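Local coordinates for glyoxylate-induced Protein (Pseudomonas aeruginosa, PDB 1SQ4) that is a two-domain cupin of unestablished function that may act as a ureidoglycine aminohydrolase, at residues N194-E199 with F258-Y263; Q162-L167 with S177-V182; K3-A8 with V218-A223; G202-A207 with C250-P255; M212-Y217 with M240-F245. All coordinates share one frame; numbering follows the deposited sequence.

Contact 1 of 5, residues N194-E199 with F258-Y263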
# COMPACT_ATOMS: atom_id res chain seq x y z
N ASN A 194 7.88 15.80 -31.71
CA ASN A 194 9.34 15.85 -31.87
C ASN A 194 9.95 14.53 -31.44
O ASN A 194 9.24 13.58 -31.12
CB ASN A 194 9.95 16.95 -31.02
CG ASN A 194 9.17 18.25 -31.07
OD1 ASN A 194 8.92 18.81 -32.14
ND2 ASN A 194 8.78 18.75 -29.89
N ILE A 195 11.28 14.48 -31.43
CA ILE A 195 12.01 13.30 -31.00
C ILE A 195 13.05 13.78 -30.00
O ILE A 195 13.87 14.64 -30.31
CB ILE A 195 12.73 12.61 -32.14
CG1 ILE A 195 11.74 12.29 -33.26
CG2 ILE A 195 13.37 11.30 -31.63
CD1 ILE A 195 12.37 11.59 -34.44
N VAL A 196 12.99 13.24 -28.79
CA VAL A 196 13.93 13.62 -27.75
C VAL A 196 15.13 12.68 -27.85
O VAL A 196 14.98 11.47 -27.86
CB VAL A 196 13.27 13.51 -26.38
CG1 VAL A 196 14.21 14.02 -25.30
CG2 VAL A 196 11.97 14.27 -26.38
N ASN A 197 16.33 13.26 -27.92
CA ASN A 197 17.55 12.48 -28.03
C ASN A 197 18.43 12.53 -26.79
O ASN A 197 18.81 13.62 -26.33
CB ASN A 197 18.38 12.98 -29.21
CG ASN A 197 17.54 13.31 -30.40
OD1 ASN A 197 16.81 12.46 -30.91
ND2 ASN A 197 17.64 14.54 -30.85
N PHE A 198 18.77 11.36 -26.27
CA PHE A 198 19.63 11.22 -25.10
C PHE A 198 20.90 10.46 -25.47
O PHE A 198 20.84 9.30 -25.90
CB PHE A 198 18.93 10.46 -23.98
CG PHE A 198 17.86 11.24 -23.27
CD1 PHE A 198 16.54 11.21 -23.72
CD2 PHE A 198 18.16 12.00 -22.15
CE1 PHE A 198 15.54 11.92 -23.06
CE2 PHE A 198 17.17 12.71 -21.48
CZ PHE A 198 15.86 12.67 -21.93
N GLU A 199 22.04 11.11 -25.30
CA GLU A 199 23.33 10.49 -25.57
C GLU A 199 23.60 9.54 -24.41
O GLU A 199 23.08 9.72 -23.32
CB GLU A 199 24.43 11.55 -25.63
CG GLU A 199 24.46 12.32 -26.93
CD GLU A 199 24.86 11.45 -28.10
OE1 GLU A 199 26.01 10.94 -28.10
OE2 GLU A 199 24.04 11.26 -29.02
N PHE A 258 19.73 6.84 -27.11
CA PHE A 258 18.40 6.51 -26.57
C PHE A 258 17.47 7.63 -26.98
O PHE A 258 17.70 8.78 -26.62
CB PHE A 258 18.45 6.44 -25.04
CG PHE A 258 17.10 6.35 -24.40
CD1 PHE A 258 16.30 5.23 -24.59
CD2 PHE A 258 16.62 7.40 -23.62
CE1 PHE A 258 15.03 5.16 -24.00
CE2 PHE A 258 15.36 7.33 -23.03
CZ PHE A 258 14.56 6.21 -23.22
N ARG A 259 16.41 7.32 -27.71
CA ARG A 259 15.53 8.40 -28.13
C ARG A 259 14.08 8.01 -28.29
O ARG A 259 13.76 6.86 -28.56
CB ARG A 259 16.09 9.05 -29.41
CG ARG A 259 16.48 8.08 -30.54
CD ARG A 259 17.48 8.69 -31.54
NE ARG A 259 17.03 9.95 -32.12
CZ ARG A 259 16.76 10.14 -33.40
NH1 ARG A 259 16.89 9.14 -34.26
NH2 ARG A 259 16.35 11.33 -33.83
N TYR A 260 13.17 8.96 -28.10
CA TYR A 260 11.78 8.64 -28.24
C TYR A 260 10.96 9.70 -28.90
O TYR A 260 11.24 10.89 -28.79
CB TYR A 260 11.17 8.29 -26.89
CG TYR A 260 11.39 9.32 -25.81
CD1 TYR A 260 12.26 9.05 -24.75
CD2 TYR A 260 10.70 10.53 -25.80
CE1 TYR A 260 12.43 9.96 -23.71
CE2 TYR A 260 10.86 11.45 -24.76
CZ TYR A 260 11.73 11.15 -23.72
OH TYR A 260 11.88 12.03 -22.67
N LEU A 261 9.93 9.24 -29.59
CA LEU A 261 9.00 10.12 -30.28
C LEU A 261 8.08 10.70 -29.20
O LEU A 261 7.62 9.98 -28.32
CB LEU A 261 8.20 9.29 -31.27
CG LEU A 261 7.06 9.98 -32.01
CD1 LEU A 261 7.62 10.91 -33.08
CD2 LEU A 261 6.18 8.92 -32.64
N LEU A 262 7.82 12.00 -29.27
CA LEU A 262 6.97 12.66 -28.29
C LEU A 262 5.96 13.57 -28.95
O LEU A 262 6.28 14.31 -29.89
CB LEU A 262 7.85 13.48 -27.34
CG LEU A 262 7.18 14.36 -26.27
CD1 LEU A 262 8.21 14.72 -25.22
CD2 LEU A 262 6.58 15.62 -26.88
N TYR A 263 4.73 13.53 -28.46
CA TYR A 263 3.66 14.38 -28.98
C TYR A 263 2.92 15.07 -27.85
O TYR A 263 2.65 14.45 -26.82
CB TYR A 263 2.70 13.57 -29.86
CG TYR A 263 2.16 12.29 -29.26
CD1 TYR A 263 0.97 12.27 -28.53
CD2 TYR A 263 2.82 11.08 -29.46
CE1 TYR A 263 0.44 11.07 -28.04
CE2 TYR A 263 2.31 9.87 -28.97
CZ TYR A 263 1.12 9.87 -28.26
OH TYR A 263 0.62 8.67 -27.80

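Contact 2 of 5, residues Q162-L167 with S177-V182. With SCN (thiocyanate ion), chain D.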
# COMPACT_ATOMS: atom_id res chain seq x y z
N GLN A 162 16.37 12.73 -40.03
CA GLN A 162 17.82 12.56 -40.18
C GLN A 162 18.45 13.76 -40.87
O GLN A 162 19.67 13.89 -40.92
CB GLN A 162 18.14 11.29 -40.98
CG GLN A 162 17.71 9.98 -40.32
CD GLN A 162 18.02 8.75 -41.16
OE1 GLN A 162 17.69 8.68 -42.34
NE2 GLN A 162 18.65 7.76 -40.54
N ASP A 163 17.60 14.64 -41.40
CA ASP A 163 18.07 15.81 -42.11
C ASP A 163 17.91 17.04 -41.23
O ASP A 163 18.25 18.16 -41.61
CB ASP A 163 17.27 15.97 -43.41
CG ASP A 163 17.48 14.80 -44.38
OD1 ASP A 163 16.58 14.53 -45.20
OD2 ASP A 163 18.56 14.16 -44.31
N ILE A 164 17.40 16.83 -40.03
CA ILE A 164 17.19 17.94 -39.11
C ILE A 164 18.19 17.93 -37.99
O ILE A 164 18.33 16.94 -37.26
CB ILE A 164 15.77 17.89 -38.52
CG1 ILE A 164 14.74 18.16 -39.62
CG2 ILE A 164 15.64 18.92 -37.41
CD1 ILE A 164 13.33 18.09 -39.15
N GLN A 165 18.91 19.04 -37.84
CA GLN A 165 19.90 19.12 -36.79
C GLN A 165 19.20 19.32 -35.45
O GLN A 165 18.48 20.30 -35.24
CB GLN A 165 20.89 20.25 -37.08
CG GLN A 165 22.32 20.00 -36.58
CD GLN A 165 23.10 19.02 -37.44
OE1 GLN A 165 22.73 17.84 -37.57
NE2 GLN A 165 24.19 19.50 -38.05
N PRO A 166 19.39 18.38 -34.52
CA PRO A 166 18.77 18.47 -33.20
C PRO A 166 19.25 19.64 -32.37
O PRO A 166 20.44 19.91 -32.31
CB PRO A 166 19.10 17.12 -32.56
CG PRO A 166 20.37 16.71 -33.25
CD PRO A 166 20.12 17.11 -34.67
N LEU A 167 18.30 20.32 -31.75
CA LEU A 167 18.59 21.46 -30.90
C LEU A 167 19.05 20.92 -29.55
O LEU A 167 18.27 20.35 -28.80
CB LEU A 167 17.32 22.29 -30.73
CG LEU A 167 17.41 23.65 -30.05
CD1 LEU A 167 16.04 24.31 -30.14
CD2 LEU A 167 17.86 23.53 -28.59
N SER A 177 19.33 16.47 -26.34
CA SER A 177 18.91 17.41 -27.38
C SER A 177 17.51 17.05 -27.85
O SER A 177 16.96 16.03 -27.44
CB SER A 177 19.87 17.32 -28.55
OG SER A 177 19.85 16.01 -29.08
N THR A 178 16.95 17.88 -28.72
CA THR A 178 15.61 17.65 -29.23
C THR A 178 15.53 18.02 -30.71
O THR A 178 16.08 19.05 -31.12
CB THR A 178 14.59 18.52 -28.47
OG1 THR A 178 14.67 18.24 -27.07
CG2 THR A 178 13.18 18.24 -28.96
N THR A 179 14.85 17.20 -31.50
CA THR A 179 14.70 17.52 -32.91
C THR A 179 13.26 17.96 -33.13
O THR A 179 12.33 17.22 -32.82
CB THR A 179 15.01 16.32 -33.80
OG1 THR A 179 13.84 15.98 -34.57
CG2 THR A 179 15.43 15.13 -32.95
N ARG A 180 13.08 19.17 -33.64
CA ARG A 180 11.76 19.74 -33.87
C ARG A 180 11.46 19.92 -35.34
O ARG A 180 12.37 20.05 -36.16
CB ARG A 180 11.66 21.08 -33.15
CG ARG A 180 11.90 20.97 -31.66
CD ARG A 180 12.05 22.31 -31.00
NE ARG A 180 12.26 22.16 -29.56
CZ ARG A 180 12.70 23.12 -28.76
NH1 ARG A 180 12.99 24.32 -29.25
NH2 ARG A 180 12.86 22.88 -27.47
N PHE A 181 10.18 19.93 -35.68
CA PHE A 181 9.77 20.06 -37.07
C PHE A 181 8.95 21.31 -37.32
O PHE A 181 8.47 21.54 -38.43
CB PHE A 181 8.95 18.83 -37.46
CG PHE A 181 9.65 17.54 -37.17
CD1 PHE A 181 10.30 16.85 -38.19
CD2 PHE A 181 9.69 17.03 -35.88
CE1 PHE A 181 10.99 15.68 -37.93
CE2 PHE A 181 10.37 15.86 -35.60
CZ PHE A 181 11.03 15.18 -36.63
N VAL A 182 8.80 22.11 -36.28
CA VAL A 182 8.03 23.33 -36.36
C VAL A 182 8.63 24.41 -35.50
O VAL A 182 9.15 24.15 -34.42
CB VAL A 182 6.58 23.08 -35.92
CG1 VAL A 182 5.91 24.40 -35.60
CG2 VAL A 182 5.83 22.37 -37.02
S SCN D . 10.13 18.12 -26.70
C SCN D . 10.76 19.66 -26.42
N SCN D . 11.20 20.69 -26.22

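Contact 3 of 5, residues K3-A8 with V218-A223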
# COMPACT_ATOMS: atom_id res chain seq x y z
N LYS A 3 23.56 5.58 -40.35
CA LYS A 3 22.11 5.87 -40.48
C LYS A 3 21.38 5.52 -39.18
O LYS A 3 21.87 4.70 -38.41
CB LYS A 3 21.52 5.06 -41.66
CG LYS A 3 20.01 5.27 -41.87
CD LYS A 3 19.47 4.52 -43.09
CE LYS A 3 19.77 5.24 -44.41
NZ LYS A 3 21.21 5.38 -44.72
N SER A 4 20.23 6.14 -38.94
CA SER A 4 19.45 5.90 -37.72
C SER A 4 18.50 4.71 -37.84
O SER A 4 17.95 4.44 -38.91
CB SER A 4 18.62 7.13 -37.34
OG SER A 4 19.44 8.20 -36.90
N SER A 5 18.29 4.02 -36.72
CA SER A 5 17.41 2.87 -36.68
C SER A 5 16.14 3.20 -35.92
O SER A 5 16.12 4.10 -35.07
CB SER A 5 18.09 1.71 -35.98
OG SER A 5 18.24 1.99 -34.59
N TYR A 6 15.07 2.47 -36.22
CA TYR A 6 13.81 2.68 -35.54
C TYR A 6 13.12 1.35 -35.32
O TYR A 6 13.08 0.50 -36.20
CB TYR A 6 12.92 3.60 -36.37
CG TYR A 6 13.62 4.83 -36.90
CD1 TYR A 6 13.81 5.96 -36.10
CD2 TYR A 6 14.05 4.88 -38.21
CE1 TYR A 6 14.42 7.12 -36.62
CE2 TYR A 6 14.65 6.01 -38.74
CZ TYR A 6 14.83 7.12 -37.96
OH TYR A 6 15.39 8.22 -38.55
N TYR A 7 12.59 1.15 -34.12
CA TYR A 7 11.91 -0.09 -33.82
C TYR A 7 10.53 -0.08 -34.47
O TYR A 7 9.88 0.97 -34.57
CB TYR A 7 11.77 -0.28 -32.31
CG TYR A 7 10.87 -1.43 -31.93
CD1 TYR A 7 9.48 -1.26 -31.86
CD2 TYR A 7 11.39 -2.69 -31.64
CE1 TYR A 7 8.65 -2.33 -31.50
CE2 TYR A 7 10.56 -3.76 -31.28
CZ TYR A 7 9.19 -3.57 -31.21
OH TYR A 7 8.37 -4.61 -30.82
N ALA A 8 10.09 -1.26 -34.90
CA ALA A 8 8.79 -1.43 -35.53
C ALA A 8 8.20 -2.79 -35.19
O ALA A 8 8.84 -3.82 -35.39
CB ALA A 8 8.91 -1.28 -37.04
N VAL A 218 9.41 5.13 -27.20
CA VAL A 218 10.83 4.90 -27.40
C VAL A 218 11.12 4.32 -28.78
O VAL A 218 10.71 3.20 -29.09
CB VAL A 218 11.40 3.96 -26.32
CG1 VAL A 218 12.91 3.91 -26.43
CG2 VAL A 218 10.98 4.46 -24.95
N LEU A 219 11.82 5.09 -29.61
CA LEU A 219 12.16 4.65 -30.95
C LEU A 219 13.44 3.82 -30.97
O LEU A 219 13.58 2.89 -31.77
CB LEU A 219 12.35 5.85 -31.89
CG LEU A 219 11.08 6.58 -32.36
CD1 LEU A 219 11.45 7.68 -33.33
CD2 LEU A 219 10.13 5.58 -33.01
N GLU A 220 14.38 4.16 -30.09
CA GLU A 220 15.64 3.46 -30.07
C GLU A 220 16.34 3.55 -28.73
O GLU A 220 16.26 4.56 -28.04
CB GLU A 220 16.54 4.05 -31.14
CG GLU A 220 17.98 3.63 -31.06
CD GLU A 220 18.82 4.39 -32.05
OE1 GLU A 220 18.66 5.63 -32.13
OE2 GLU A 220 19.65 3.75 -32.75
N GLY A 221 17.03 2.47 -28.38
CA GLY A 221 17.78 2.46 -27.14
C GLY A 221 17.06 1.89 -25.94
O GLY A 221 15.96 1.35 -26.02
N LYS A 222 17.73 2.02 -24.81
CA LYS A 222 17.22 1.54 -23.54
C LYS A 222 17.69 2.54 -22.50
O LYS A 222 18.66 3.27 -22.72
CB LYS A 222 17.78 0.14 -23.23
CG LYS A 222 17.47 -0.91 -24.30
CD LYS A 222 17.32 -2.35 -23.75
CE LYS A 222 18.62 -2.96 -23.23
NZ LYS A 222 19.11 -2.34 -21.95
N ALA A 223 17.01 2.59 -21.37
CA ALA A 223 17.40 3.50 -20.31
C ALA A 223 16.58 3.26 -19.06
O ALA A 223 15.60 2.52 -19.08
CB ALA A 223 17.25 4.94 -20.78

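Contact 4 of 5, residues G202-A207 with C250-P255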
# COMPACT_ATOMS: atom_id res chain seq x y z
N GLY A 202 25.43 10.87 -19.11
CA GLY A 202 25.07 10.67 -17.73
C GLY A 202 23.59 10.79 -17.40
O GLY A 202 22.71 10.41 -18.18
N VAL A 203 23.34 11.34 -16.22
CA VAL A 203 21.99 11.50 -15.71
C VAL A 203 21.30 12.77 -16.20
O VAL A 203 21.95 13.71 -16.66
CB VAL A 203 21.99 11.54 -14.17
CG1 VAL A 203 20.61 11.18 -13.64
CG2 VAL A 203 23.06 10.60 -13.63
N ILE A 204 19.97 12.75 -16.12
CA ILE A 204 19.15 13.88 -16.50
C ILE A 204 18.06 14.05 -15.46
O ILE A 204 16.96 13.54 -15.61
CB ILE A 204 18.48 13.68 -17.85
CG1 ILE A 204 19.52 13.41 -18.93
CG2 ILE A 204 17.65 14.90 -18.19
CD1 ILE A 204 20.04 11.98 -18.91
N PRO A 205 18.38 14.76 -14.37
CA PRO A 205 17.45 15.01 -13.26
C PRO A 205 16.13 15.65 -13.65
O PRO A 205 15.13 15.44 -12.99
CB PRO A 205 18.28 15.87 -12.32
CG PRO A 205 19.21 16.58 -13.24
CD PRO A 205 19.64 15.48 -14.15
N PHE A 206 16.13 16.44 -14.72
CA PHE A 206 14.90 17.07 -15.16
C PHE A 206 14.73 16.87 -16.66
O PHE A 206 15.26 17.64 -17.47
CB PHE A 206 14.89 18.57 -14.82
CG PHE A 206 15.02 18.86 -13.35
CD1 PHE A 206 16.27 18.87 -12.73
CD2 PHE A 206 13.89 19.13 -12.57
CE1 PHE A 206 16.40 19.13 -11.36
CE2 PHE A 206 14.00 19.39 -11.20
CZ PHE A 206 15.26 19.40 -10.60
N ALA A 207 14.01 15.82 -17.03
CA ALA A 207 13.82 15.52 -18.44
C ALA A 207 12.43 15.88 -18.94
O ALA A 207 12.07 15.57 -20.08
CB ALA A 207 14.09 14.04 -18.70
N CYS A 250 15.84 10.97 -16.37
CA CYS A 250 16.32 9.94 -17.24
C CYS A 250 17.73 9.49 -16.92
O CYS A 250 18.56 10.28 -16.48
CB CYS A 250 16.24 10.40 -18.69
SG CYS A 250 16.73 9.13 -19.84
N TYR A 251 17.99 8.21 -17.14
CA TYR A 251 19.31 7.66 -16.87
C TYR A 251 19.69 6.80 -18.07
O TYR A 251 19.65 5.58 -18.00
CB TYR A 251 19.27 6.80 -15.60
CG TYR A 251 20.53 6.82 -14.77
CD1 TYR A 251 20.66 7.68 -13.67
CD2 TYR A 251 21.60 5.97 -15.08
CE1 TYR A 251 21.83 7.69 -12.90
CE2 TYR A 251 22.77 5.97 -14.32
CZ TYR A 251 22.89 6.83 -13.23
OH TYR A 251 24.07 6.85 -12.51
N SER A 252 20.03 7.44 -19.18
CA SER A 252 20.40 6.71 -20.38
C SER A 252 21.87 6.31 -20.31
O SER A 252 22.76 7.14 -20.52
CB SER A 252 20.18 7.56 -21.61
OG SER A 252 21.03 8.68 -21.58
N GLY A 253 22.10 5.03 -20.03
CA GLY A 253 23.46 4.53 -19.95
C GLY A 253 23.80 3.55 -21.06
O GLY A 253 24.94 3.10 -21.16
N GLY A 254 22.81 3.22 -21.90
CA GLY A 254 23.03 2.27 -22.98
C GLY A 254 24.25 2.57 -23.84
O GLY A 254 24.72 3.71 -23.87
N PRO A 255 24.78 1.57 -24.56
CA PRO A 255 25.95 1.81 -25.41
C PRO A 255 25.64 2.77 -26.56
O PRO A 255 26.49 3.57 -26.96
CB PRO A 255 26.34 0.41 -25.87
CG PRO A 255 25.01 -0.28 -25.95
CD PRO A 255 24.31 0.18 -24.69

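Contact 5 of 5, residues M212-Y217 with M240-F245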
# COMPACT_ATOMS: atom_id res chain seq x y z
N MSE A 212 1.91 19.52 -19.20
CA MSE A 212 0.65 18.81 -19.27
C MSE A 212 0.87 17.40 -19.79
O MSE A 212 2.01 17.00 -20.03
CB MSE A 212 -0.32 19.58 -20.17
CG MSE A 212 -0.61 20.99 -19.66
SE MSE A 212 -1.58 21.02 -17.98
CE MSE A 212 -0.12 21.37 -16.76
N GLU A 213 -0.20 16.64 -19.94
CA GLU A 213 -0.09 15.26 -20.40
C GLU A 213 0.46 15.13 -21.82
O GLU A 213 0.21 15.97 -22.67
CB GLU A 213 -1.44 14.57 -20.30
CG GLU A 213 -2.60 15.32 -20.95
CD GLU A 213 -3.22 16.37 -20.03
OE1 GLU A 213 -3.68 16.00 -18.92
OE2 GLU A 213 -3.24 17.56 -20.40
N HIS A 214 1.22 14.08 -22.05
CA HIS A 214 1.77 13.82 -23.36
C HIS A 214 2.33 12.41 -23.42
O HIS A 214 2.61 11.80 -22.38
CB HIS A 214 2.85 14.83 -23.73
CG HIS A 214 3.98 14.91 -22.77
ND1 HIS A 214 3.85 15.46 -21.51
CD2 HIS A 214 5.28 14.53 -22.88
CE1 HIS A 214 5.01 15.42 -20.89
NE2 HIS A 214 5.90 14.86 -21.70
N GLY A 215 2.47 11.89 -24.63
CA GLY A 215 2.96 10.54 -24.79
C GLY A 215 4.41 10.48 -25.22
O GLY A 215 4.93 11.42 -25.80
N LEU A 216 5.04 9.36 -24.90
CA LEU A 216 6.43 9.10 -25.23
C LEU A 216 6.52 7.71 -25.82
O LEU A 216 6.00 6.77 -25.24
CB LEU A 216 7.29 9.14 -23.97
CG LEU A 216 7.81 10.48 -23.50
CD1 LEU A 216 6.79 11.57 -23.71
CD2 LEU A 216 8.18 10.37 -22.02
N TYR A 217 7.16 7.58 -26.98
CA TYR A 217 7.31 6.27 -27.61
C TYR A 217 8.79 6.06 -27.90
O TYR A 217 9.36 6.73 -28.76
CB TYR A 217 6.50 6.18 -28.91
CG TYR A 217 6.59 4.82 -29.57
CD1 TYR A 217 7.72 4.44 -30.27
CD2 TYR A 217 5.55 3.90 -29.45
CE1 TYR A 217 7.83 3.17 -30.83
CE2 TYR A 217 5.65 2.62 -30.01
CZ TYR A 217 6.80 2.27 -30.70
OH TYR A 217 6.91 1.02 -31.27
N MSE A 240 5.28 5.34 -22.87
CA MSE A 240 5.03 5.90 -21.54
C MSE A 240 4.05 7.03 -21.68
O MSE A 240 4.20 7.88 -22.56
CB MSE A 240 6.32 6.45 -20.92
CG MSE A 240 7.46 5.45 -20.76
SE MSE A 240 9.11 6.30 -20.20
CE MSE A 240 9.50 7.34 -21.76
N TRP A 241 3.04 7.06 -20.82
CA TRP A 241 2.05 8.12 -20.84
C TRP A 241 2.11 8.90 -19.55
O TRP A 241 2.01 8.32 -18.47
CB TRP A 241 0.64 7.56 -21.00
CG TRP A 241 -0.40 8.62 -20.88
CD1 TRP A 241 -1.16 8.88 -19.80
CD2 TRP A 241 -0.71 9.62 -21.85
NE1 TRP A 241 -1.95 9.99 -20.03
CE2 TRP A 241 -1.69 10.46 -21.28
CE3 TRP A 241 -0.27 9.88 -23.15
CZ2 TRP A 241 -2.23 11.54 -21.96
CZ3 TRP A 241 -0.80 10.96 -23.83
CH2 TRP A 241 -1.77 11.77 -23.24
N LEU A 242 2.26 10.22 -19.66
CA LEU A 242 2.34 11.10 -18.50
C LEU A 242 1.08 11.95 -18.31
O LEU A 242 0.57 12.54 -19.26
CB LEU A 242 3.55 12.01 -18.62
CG LEU A 242 4.87 11.31 -18.30
CD1 LEU A 242 5.69 11.07 -19.55
CD2 LEU A 242 5.64 12.18 -17.31
N ARG A 243 0.60 12.01 -17.06
CA ARG A 243 -0.62 12.73 -16.68
C ARG A 243 -0.56 14.25 -16.61
O ARG A 243 -1.48 14.93 -17.08
CB ARG A 243 -1.16 12.21 -15.34
CG ARG A 243 -2.30 11.20 -15.43
CD ARG A 243 -3.66 11.78 -15.03
NE ARG A 243 -4.74 10.82 -15.28
CZ ARG A 243 -4.88 9.68 -14.62
NH1 ARG A 243 -5.88 8.85 -14.91
NH2 ARG A 243 -4.01 9.36 -13.67
N ALA A 244 0.49 14.77 -15.99
CA ALA A 244 0.65 16.22 -15.84
C ALA A 244 1.46 16.46 -14.58
O ALA A 244 1.20 15.87 -13.53
CB ALA A 244 -0.69 16.93 -15.72
N PHE A 245 2.45 17.33 -14.72
CA PHE A 245 3.35 17.66 -13.65
C PHE A 245 4.10 16.43 -13.18
O PHE A 245 4.89 16.50 -12.25
CB PHE A 245 2.57 18.28 -12.50
CG PHE A 245 1.91 19.56 -12.85
CD1 PHE A 245 2.66 20.72 -13.03
CD2 PHE A 245 0.53 19.62 -13.02
CE1 PHE A 245 2.05 21.92 -13.36
CE2 PHE A 245 -0.09 20.82 -13.35
CZ PHE A 245 0.67 21.97 -13.53

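Contact 1 of 5, residues N194-E199 with F258-Y263
The side chain of R259 grips N197 side-on, with two nitrogens on one oxygen. The two antiparallel strands that carry them belong to the C-terminal cupin barrel. R259 NE donates to N197 OD1 at 2.8 Å, and R259 NH2 reaches the same OD1 at 3.2 Å. OD1 lies in the guanidinium plane, but both donors come from one face of the amide, whose plane is turned 43° from the guanidinium. A salt bridge from NH2 to E161 gives the arginine a second partner. The backbones pair through N194 with L262, V196 with Y260 and F198 with F258, each pair joined by two N-H...O bonds. N194, V196, F198, F258, Y260 and L262 line one face of the sheet; I195, N197, R259 and L261 line the other. F198, F258 and Y260 form an aromatic cluster. The F198 and F258 rings meet obliquely, their planes 43° apart. The Y260 hydroxyl lies at the edge of the F198 ring and is hydrogen-bonded to Y225. V196 CB lies over one face of the Y260 ring, 4.0 Å from its centroid, while V196 CG2 comes to 3.4 Å from Y260 CE2.

Contact 2 of 5, residues Q162-L167 with S177-V182
L167 and T178 are joined by two backbone hydrogen bonds. L167 N donates to T178 O at 2.6 Å, and T178 N returns a bond to L167 O at 2.8 Å. They form one antiparallel hydrogen-bonded pair at the edge of the C-terminal cupin sheet. Strand 176-179 is held on its other side by strand 191-198, where S177 and T179 pair with N197 and I195.

The apolar contacts run from this pair toward I164 and F181. I164 and F181 cross at about a right angle, and I164 CD1 approaches F181 CD1 to 3.4 Å. The F181 ring also stacks on Y117. P166 CB lies 4.2 Å from T179 CG2. The same P166 CB also packs against the hydroxyl S177 OG, at 3.7 Å, which is hydrogen-bonded to N197.

A third group centres on the guanidinium of R180. Its chain is extended from CG to NE. L167 CD1 lies over one face of the group. A thiocyanate ion, probably from the crystallisation liquor, sits at the edge near the plane, and R180 NH2 donates to its nitrogen at 3.0 Å. T178 CG2 touches the carbon of the ion at 3.8 Å.

The guanidinium thus offers an apolar leucine its face and an anion its N-H edge. Its positive charge is consistent with the binding of a small anion here, but the ion alone does not show a natural ligand site.

Contact 3 of 5, residues K3-A8 with V218-A223
S5 OG sits between its own backbone N and carbonyl carbon (chi1 69°), while E220 CG is anti to its backbone N (chi1 168°). From CG the glutamate chain runs on extended and carries OE2 to the serine hydroxyl. S5 OG donates to E220 OE2 at 2.9 Å, approaching from above the carboxylate plane. A backbone bond backs this up: Y7 N donates to L219 O at 3.1 Å, with an N-H...O angle of 155°. Y6 and L219 cross obliquely, with Y6 CD1 4.0 Å from L219 CD1. The Y6 hydroxyl is hydrogen-bonded to E161. L219 and E220 both face R259 across the sheet, which makes a classic beta bulge. The N-terminal arm therefore rests on a strand at the point where its regular pairing is interrupted. Strand 258-265 flanks the bulge. Strand 90-98, from the other cupin domain, packs against the arm through V97 on Y6 and against L219 through F95.

Contact 4 of 5, residues G202-A207 with C250-P255
I204 and C250 form an antiparallel hydrogen-bonded pair: I204 N donates to C250 O and C250 N to I204 O, both at 2.9 Å. On the face of this pair, I204 CB and C250 CB lie 4.1 Å apart. I204 CD1 comes to 3.3 Å from C250 O. A207, beyond P205, adds its methyl, with A207 CB 4.2 Å from C250 CB. V203 and Y251 meet on the other face. V203 CG2 touches Y251 CE1 obliquely, and V203 CG1 lies 3.5 Å from Y251 CD1. S252 OG is hydrogen-bonded to E199 O, joining the residues just after strands 248-251 and 191-198. The contact belongs to the smaller four-stranded sheet of the C-terminal cupin barrel, with 203-204 at its edge. I204, A207 and C250 face F198 of strand 191-198 in the opposing sheet. Y251 instead packs on V224 of strand 222-227 and on V224 of a second subunit.

Contact 5 of 5, residues M212-Y217 with M240-F245
The indole of W241 lies against the backbone of H214, with H214 O over one face of the ring and toward its rim. H214 O also accepts from L242 N at 3.2 Å. Strands 212-220 and 239-244 run antiparallel in the larger sheet of the C-terminal cupin barrel. H214 pairs with L242 and L216 with M240; L216 N donates to M240 O at 2.9 Å. G215 pairs with W241 and has no side chain to meet the ring. E213 lies alongside the indole, its CB 3.5 Å from W241 CZ2. Its carboxylate forms a salt bridge with R59 of a third subunit. L216, L242 and M240, a selenomethionine, pack on the opposite face of the sheet from W241, where L216 CD2 lies 3.6 Å from L242 CD1. Y225 and Q248 of the facing sheet adjoin this cluster. H214 ND1 donates to M212 O of the same segment at 2.8 Å. At the far end, the CE methyl of M212, also a selenomethionine, touches F245 CZ at 3.4 Å.

Contacts 1, 4 and 5 are buried and build the C-terminal cupin barrel. Contact 2 is partly buried and contact 3 lies at the surface. Contacts 1 and 5 are neighbours in the larger sheet, where L261 and Y217 join them. Contact 2 extends that sheet to its edge through strands 176-179 and 167-168. Contact 3 shares strand 212-220 with contact 5 and meets R259 of contact 1. Contact 4 lies in the smaller sheet and packs on F198 of contact 1. Contacts 1 and 5 are longer ladders, contacts 2 and 4 have one hydrogen-bonded pair each, and contact 3 has one backbone bond. Contact 1 also buries an arginine-asparagine grip. Contacts 4 and 5 also reach other subunits.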